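Local coordinates for endoglucanase, family GH5 (Zobellia galactanivorans, PDB 6GL2), which probably hydrolyses beta-1,4-glucosidic bonds in glucans such as mixed-linked glucan, as a family 5 glycoside hydrolase with a TIM-barrel fold, at residues A[137-142]-A[185-190]. Residues are numbered along the deposited sequence; the frame is centred on the assembly and turned at random.
Sequences RFKTYG and RATGGN
Lys139 lays its aliphatic chain across the backbone carbonyls of Thr187 and Gly188, with CD 3.3 Å from Thr187 O and 3.4 Å from Gly188 O. CG stands anti to the backbone N (chi1 -173°), and bends at chi2 and chi3 carry the ammonium group to Thr187 O, where NZ donates a 2.9 Å hydrogen bond. Asn136 OD1 holds the same NZ from the last turn of helix 117-137, while Thr187 OG1 turns to Ile184 O and Asn191 ND2. An alanine in place of Lys139 would probably leave Thr187 O and Asn136 OD1 without this shared donor and uncover the turn after helix 167-186. The contact joins neighbouring loops of the eight-stranded TIM barrel, each running from a helix to the next strand: 137-142 leads through a type I turn, Phe138 to Tyr141, toward strand 145-148; the segment 185-190 leads toward strand 196-199. Asn190 reaches the turn with CB 3.3 Å from Lys139 O. Its ND2 donates a 3.0 Å bond to Tyr141 O, which lies close to the amide plane of Asn190, whereas ND2 stands well above the plane of the Tyr141 carbonyl. The strongest polar partner of the Asn190 side chain is Gly7, outside the two segments; Arg194 NH1 also binds Tyr141 O. Between the backbones, one water donates to Lys139 O and accepts from Asn190 N at 2.9 Å.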
ATOM      1  N   ARG A 137      -5.282  19.004   0.208  1.00  9.63           N
ATOM      2  CA  ARG A 137      -5.994  18.829  -1.021  1.00 10.88           C
ATOM      3  C   ARG A 137      -7.216  17.972  -0.825  1.00 11.10           C
ATOM      4  O   ARG A 137      -8.257  18.228  -1.431  1.00 11.89           O
ATOM      5  CB  ARG A 137      -5.077  18.237  -2.114  1.00  9.34           C
ATOM      6  CG  ARG A 137      -5.845  17.836  -3.327  1.00 10.58           C
ATOM      7  CD  ARG A 137      -6.493  18.953  -4.069  1.00  9.45           C
ATOM      8  NE  ARG A 137      -5.592  19.783  -4.855  1.00  8.99           N
ATOM      9  CZ  ARG A 137      -5.538  19.868  -6.160  1.00  9.21           C
ATOM     10  NH1 ARG A 137      -6.145  19.015  -6.942  1.00 10.33           N
ATOM     11  NH2 ARG A 137      -4.698  20.744  -6.724  1.00 10.23           N
ATOM     12  N   PHE A 138      -7.068  16.903  -0.023  1.00 10.35           N
ATOM     13  CA  PHE A 138      -8.074  15.918   0.137  1.00 10.82           C
ATOM     14  C   PHE A 138      -8.968  16.012   1.370  1.00 10.93           C
ATOM     15  O   PHE A 138      -9.685  15.110   1.750  1.00 11.09           O
ATOM     16  CB  PHE A 138      -7.439  14.526   0.046  1.00 10.82           C
ATOM     17  CG  PHE A 138      -6.880  14.210  -1.348  1.00  9.27           C
ATOM     18  CD1 PHE A 138      -7.769  13.856  -2.352  1.00 10.92           C
ATOM     19  CD2 PHE A 138      -5.560  14.334  -1.659  1.00 10.33           C
ATOM     20  CE1 PHE A 138      -7.327  13.636  -3.637  1.00 11.53           C
ATOM     21  CE2 PHE A 138      -5.103  14.136  -2.985  1.00 10.97           C
ATOM     22  CZ  PHE A 138      -6.013  13.764  -3.953  1.00 10.69           C
ATOM     23  N   LYS A 139      -8.846  17.126   2.066  1.00 10.61           N
ATOM     24  CA  LYS A 139      -9.442  17.291   3.397  1.00 12.32           C
ATOM     25  C   LYS A 139     -10.907  17.137   3.494  1.00 11.60           C
ATOM     26  O   LYS A 139     -11.397  16.535   4.450  1.00 14.43           O
ATOM     27  CB  LYS A 139      -9.066  18.646   3.976  1.00 12.80           C
ATOM     28  CG  LYS A 139      -9.494  18.879   5.439  1.00 14.27           C
ATOM     29  CD  LYS A 139      -8.504  19.794   6.229  1.00 16.56           C
ATOM     30  CE  LYS A 139      -8.411  21.179   5.667  1.00 17.76           C
ATOM     31  NZ  LYS A 139      -7.511  22.089   6.424  1.00 17.32           N
ATOM     32  N   THR A 140     -11.643  17.465   2.454  1.00 11.93           N
ATOM     33  CA  THR A 140     -13.114  17.395   2.538  1.00 12.95           C
ATOM     34  C   THR A 140     -13.644  16.058   2.149  1.00 12.15           C
ATOM     35  O   THR A 140     -14.857  15.788   2.240  1.00 12.96           O
ATOM     36  CB  THR A 140     -13.791  18.446   1.714  1.00 13.88           C
ATOM     37  OG1 THR A 140     -13.577  18.229   0.302  1.00 15.69           O
ATOM     38  CG2 THR A 140     -13.409  19.860   2.210  1.00 16.51           C
ATOM     39  N   TYR A 141     -12.810  15.123   1.664  1.00 11.83           N
ATOM     40  CA  TYR A 141     -13.276  13.789   1.286  1.00 10.60           C
ATOM     41  C   TYR A 141     -13.689  13.008   2.534  1.00  9.92           C
ATOM     42  O   TYR A 141     -13.118  13.172   3.575  1.00 11.11           O
ATOM     43  CB  TYR A 141     -12.170  13.030   0.471  1.00 10.79           C
ATOM     44  CG  TYR A 141     -12.042  13.548  -0.902  1.00 10.84           C
ATOM     45  CD1 TYR A 141     -11.445  14.667  -1.221  1.00 11.73           C
ATOM     46  CD2 TYR A 141     -12.622  12.850  -1.921  1.00 14.21           C
ATOM     47  CE1 TYR A 141     -11.408  15.153  -2.542  1.00 11.31           C
ATOM     48  CE2 TYR A 141     -12.594  13.317  -3.225  1.00 15.83           C
ATOM     49  CZ  TYR A 141     -11.939  14.455  -3.539  1.00 12.79           C
ATOM     50  OH  TYR A 141     -11.915  14.958  -4.822  1.00 13.11           O
ATOM     51  N   GLY A 142     -14.658  12.168   2.367  1.00 11.03           N
ATOM     52  CA  GLY A 142     -15.157  11.304   3.429  1.00 11.21           C
ATOM     53  C   GLY A 142     -14.279  10.072   3.633  1.00 11.22           C
ATOM     54  O   GLY A 142     -13.140  10.003   3.120  1.00 11.77           O
ATOM     55  N   ARG A 185      -3.091  15.052  10.873  1.00 10.20           N
ATOM     56  CA  ARG A 185      -4.090  15.379  11.849  1.00 11.13           C
ATOM     57  C   ARG A 185      -4.176  16.900  12.108  1.00 11.84           C
ATOM     58  O   ARG A 185      -5.278  17.397  12.397  1.00 12.30           O
ATOM     59  CB  ARG A 185      -3.762  14.673  13.183  1.00 10.73           C
ATOM     60  CG  ARG A 185      -3.774  13.144  13.096  1.00 11.96           C
ATOM     61  CD  ARG A 185      -5.179  12.661  12.819  1.00 12.33           C
ATOM     62  NE  ARG A 185      -5.249  11.156  12.865  1.00 12.05           N
ATOM     63  CZ  ARG A 185      -5.926  10.417  12.009  1.00 11.87           C
ATOM     64  NH1 ARG A 185      -6.562  10.930  10.996  1.00 12.28           N
ATOM     65  NH2 ARG A 185      -5.895   9.112  12.147  1.00 12.13           N
ATOM     66  N   ALA A 186      -3.058  17.592  11.984  1.00 11.01           N
ATOM     67  CA  ALA A 186      -3.052  19.033  12.298  1.00 12.01           C
ATOM     68  C   ALA A 186      -3.867  19.776  11.288  1.00 12.13           C
ATOM     69  O   ALA A 186      -4.318  20.880  11.580  1.00 15.39           O
ATOM     70  CB  ALA A 186      -1.626  19.566  12.270  1.00 13.34           C
ATOM     71  N   THR A 187      -4.119  19.255  10.097  1.00 11.58           N
ATOM     72  CA  THR A 187      -4.951  19.988   9.132  1.00 11.62           C
ATOM     73  C   THR A 187      -6.400  20.003   9.519  1.00 11.49           C
ATOM     74  O   THR A 187      -7.119  20.849   8.988  1.00 13.73           O
ATOM     75  CB  THR A 187      -4.799  19.376   7.718  1.00 11.77           C
ATOM     76  OG1 THR A 187      -5.329  18.033   7.589  1.00 11.60           O
ATOM     77  CG2 THR A 187      -3.333  19.456   7.248  1.00 11.61           C
ATOM     78  N   GLY A 188      -6.837  19.151  10.431  1.00 11.39           N
ATOM     79  CA  GLY A 188      -8.181  19.181  10.978  1.00 12.57           C
ATOM     80  C   GLY A 188      -9.226  18.768  10.027  1.00 12.57           C
ATOM     81  O   GLY A 188      -8.992  17.996   9.080  1.00 12.40           O
ATOM     82  N   GLY A 189     -10.482  19.172  10.288  1.00 13.39           N
ATOM     83  CA  GLY A 189     -11.615  18.692   9.531  1.00 14.28           C
ATOM     84  C   GLY A 189     -11.633  17.199   9.517  1.00 12.37           C
ATOM     85  O   GLY A 189     -11.371  16.508  10.513  1.00 14.23           O
ATOM     86  N   ASN A 190     -12.049  16.658   8.411  1.00 11.75           N
ATOM     87  CA  ASN A 190     -12.169  15.226   8.240  1.00 11.64           C
ATOM     88  C   ASN A 190     -10.833  14.536   8.445  1.00 13.35           C
ATOM     89  O   ASN A 190     -10.801  13.283   8.758  1.00 13.59           O
ATOM     90  CB  ASN A 190     -12.717  14.836   6.925  1.00 12.57           C
ATOM     91  CG  ASN A 190     -14.155  15.120   6.765  1.00 12.23           C
ATOM     92  OD1 ASN A 190     -14.862  15.537   7.713  1.00 14.26           O
ATOM     93  ND2 ASN A 190     -14.681  14.813   5.595  1.00 13.71           N
TER
HETATM   94  O   HOH W   1     -13.068  18.308   6.271  1.00 16.06           O